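Local coordinates for membrane lipoprotein family protein (Aeropyrum pernix, PDB 4PEV) that binds adenosine and probably serves as the solute-binding component of an ABC transporter that takes up nucleosides, at residues Ala130-Gln136 / Tyr149-Ala153. Sequence-based numbering, arbitrary orientation.
Sequences APRYPEQ and YDNVA
The side-chain amide nitrogen of Asn151 donates to two backbone carbonyls of 130-136. ND2 lies 3.0 Å from Gln136 O, a bond that runs nearly along that carbonyl's axis, and 3.1 Å from Ala130 O, with a straighter N-H...O angle of 158°. The two acceptors meet the amide differently: Ala130 O lies close to its plane, whereas Gln136 O is tilted from it. Seen from Ala130 O, ND2 comes in above the carbonyl plane; Tyr133 N reaches the same oxygen from the opposite face, 3.3 Å away, so this oxygen serves both a local backbone bond and the asparagine. In Asn151 a chi1 of 67° sets CG between the backbone N and the carbonyl carbon, and from there the amide reaches into the bend made by the chain leaving helix 123-132 and the type I turn Tyr133-Gln136. That turn is closed by Gln136 N on Tyr133 O at 2.9 Å.

Apolar contacts lie beside the amide. Ala130 CB meets Val152 CG2 at 3.8 Å, and farther out Pro131 CD comes obliquely to Tyr149 CE1, also 3.8 Å away; the hydroxyl of that tyrosine bonds to Glu147. The Gln136 side chain leads away, its NE2 bonding to Tyr112 O. Strand 137-141 follows directly and pairs in parallel with strand 152-157, Asn151 and Ala153 bonding through the backbone to Tyr138.

An alanine in place of Asn151 would probably deprive both Gln136 O and Ala130 O of this donor, letting the turn shift against the chain before it. Away from the adenosine site, one buried amide thus uses main-chain acceptors, rather than charges, to fasten the helix-to-strand connection to the start of the neighbouring parallel strand in this Rossmann-like lobe.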
loop_
_atom_site.group_PDB
_atom_site.type_symbol
_atom_site.label_atom_id
_atom_site.label_comp_id
_atom_site.label_asym_id
_atom_site.label_seq_id
_atom_site.Cartn_x
_atom_site.Cartn_y
_atom_site.Cartn_z
ATOM N N ALA C 130 -5.987 -11.155 22.949
ATOM C CA ALA C 130 -5.210 -10.214 23.738
ATOM C C ALA C 130 -5.607 -10.142 25.207
ATOM O O ALA C 130 -4.725 -10.140 26.063
ATOM C CB ALA C 130 -5.268 -8.837 23.118
ATOM N N PRO C 131 -6.919 -10.060 25.519
ATOM C CA PRO C 131 -7.253 -9.989 26.954
ATOM C C PRO C 131 -6.966 -11.279 27.752
ATOM O O PRO C 131 -6.636 -11.176 28.924
ATOM C CB PRO C 131 -8.748 -9.633 26.958
ATOM C CG PRO C 131 -9.250 -10.099 25.638
ATOM C CD PRO C 131 -8.115 -9.860 24.681
ATOM N N ARG C 132 -7.068 -12.458 27.132
ATOM C CA ARG C 132 -6.610 -13.718 27.765
ATOM C C ARG C 132 -5.111 -13.803 28.138
ATOM O O ARG C 132 -4.757 -14.599 28.985
ATOM C CB ARG C 132 -6.883 -14.922 26.870
ATOM C CG ARG C 132 -8.327 -15.156 26.506
ATOM C CD ARG C 132 -8.453 -16.504 25.831
ATOM N NE ARG C 132 -9.275 -16.418 24.633
ATOM C CZ ARG C 132 -9.265 -17.304 23.633
ATOM N NH1 ARG C 132 -8.471 -18.372 23.670
ATOM N NH2 ARG C 132 -10.058 -17.122 22.577
ATOM N N TYR C 133 -4.227 -13.050 27.483
ATOM C CA TYR C 133 -2.780 -13.103 27.806
ATOM C C TYR C 133 -2.237 -11.706 28.046
ATOM O O TYR C 133 -1.469 -11.196 27.241
ATOM C CB TYR C 133 -1.989 -13.768 26.679
ATOM C CG TYR C 133 -2.492 -15.138 26.311
ATOM C CD1 TYR C 133 -2.044 -16.256 26.978
ATOM C CD2 TYR C 133 -3.408 -15.308 25.292
ATOM C CE1 TYR C 133 -2.499 -17.512 26.654
ATOM C CE2 TYR C 133 -3.871 -16.561 24.954
ATOM C CZ TYR C 133 -3.408 -17.657 25.641
ATOM O OH TYR C 133 -3.850 -18.909 25.327
ATOM N N PRO C 134 -2.629 -11.077 29.160
ATOM C CA PRO C 134 -2.379 -9.634 29.279
ATOM C C PRO C 134 -0.895 -9.256 29.382
ATOM O O PRO C 134 -0.552 -8.080 29.205
ATOM C CB PRO C 134 -3.141 -9.232 30.561
ATOM C CG PRO C 134 -3.904 -10.438 30.997
ATOM C CD PRO C 134 -3.267 -11.631 30.365
ATOM N N GLU C 135 -0.042 -10.236 29.676
ATOM C CA GLU C 135 1.395 -10.017 29.782
ATOM C C GLU C 135 2.149 -10.345 28.477
ATOM O O GLU C 135 3.355 -10.140 28.378
ATOM C CB GLU C 135 1.938 -10.823 30.967
ATOM C CG GLU C 135 1.473 -10.280 32.321
ATOM C CD GLU C 135 2.017 -11.070 33.519
ATOM O OE1 GLU C 135 2.961 -11.887 33.354
ATOM O OE2 GLU C 135 1.494 -10.872 34.644
ATOM N N GLN C 136 1.427 -10.843 27.480
ATOM C CA GLN C 136 1.960 -11.016 26.133
ATOM C C GLN C 136 1.787 -9.709 25.391
ATOM O O GLN C 136 0.657 -9.229 25.291
ATOM C CB GLN C 136 1.191 -12.118 25.382
ATOM C CG GLN C 136 1.622 -12.360 23.948
ATOM C CD GLN C 136 3.093 -12.692 23.862
ATOM O OE1 GLN C 136 3.537 -13.657 24.464
ATOM N NE2 GLN C 136 3.860 -11.882 23.135
ATOM N N TYR C 149 -6.157 -1.927 24.794
ATOM C CA TYR C 149 -5.488 -2.793 25.779
ATOM C C TYR C 149 -4.094 -2.291 26.023
ATOM O O TYR C 149 -3.480 -1.739 25.112
ATOM C CB TYR C 149 -5.358 -4.212 25.238
ATOM C CG TYR C 149 -6.634 -4.795 24.729
ATOM C CD1 TYR C 149 -7.449 -5.549 25.564
ATOM C CD2 TYR C 149 -7.031 -4.598 23.411
ATOM C CE1 TYR C 149 -8.636 -6.096 25.111
ATOM C CE2 TYR C 149 -8.220 -5.139 22.938
ATOM C CZ TYR C 149 -9.023 -5.894 23.793
ATOM O OH TYR C 149 -10.212 -6.445 23.338
ATOM N N ASP C 150 -3.562 -2.525 27.216
ATOM C CA ASP C 150 -2.170 -2.128 27.499
ATOM C C ASP C 150 -1.173 -2.964 26.720
ATOM O O ASP C 150 -0.095 -2.495 26.396
ATOM C CB ASP C 150 -1.839 -2.251 28.983
ATOM C CG ASP C 150 -2.878 -1.615 29.852
ATOM O OD1 ASP C 150 -3.367 -0.522 29.482
ATOM O OD2 ASP C 150 -3.224 -2.220 30.888
ATOM N N ASN C 151 -1.538 -4.199 26.416
ATOM C CA ASN C 151 -0.619 -5.115 25.761
ATOM C C ASN C 151 -0.739 -5.118 24.226
ATOM O O ASN C 151 -0.252 -6.049 23.562
ATOM C CB ASN C 151 -0.787 -6.531 26.338
ATOM C CG ASN C 151 -2.136 -7.150 26.018
ATOM O OD1 ASN C 151 -3.139 -6.452 25.856
ATOM N ND2 ASN C 151 -2.168 -8.475 25.932
ATOM N N VAL C 152 -1.371 -4.088 23.659
ATOM C CA VAL C 152 -1.497 -4.002 22.208
ATOM C C VAL C 152 -1.152 -2.622 21.678
ATOM O O VAL C 152 -1.844 -1.644 21.973
ATOM C CB VAL C 152 -2.910 -4.376 21.738
ATOM C CG1 VAL C 152 -3.029 -4.208 20.232
ATOM C CG2 VAL C 152 -3.225 -5.813 22.117
ATOM N N ALA C 153 -0.086 -2.566 20.882
ATOM C CA ALA C 153 0.283 -1.379 20.111
ATOM C C ALA C 153 -0.215 -1.534 18.683
ATOM O O ALA C 153 0.255 -2.408 17.965
ATOM C CB ALA C 153 1.790 -1.203 20.110
#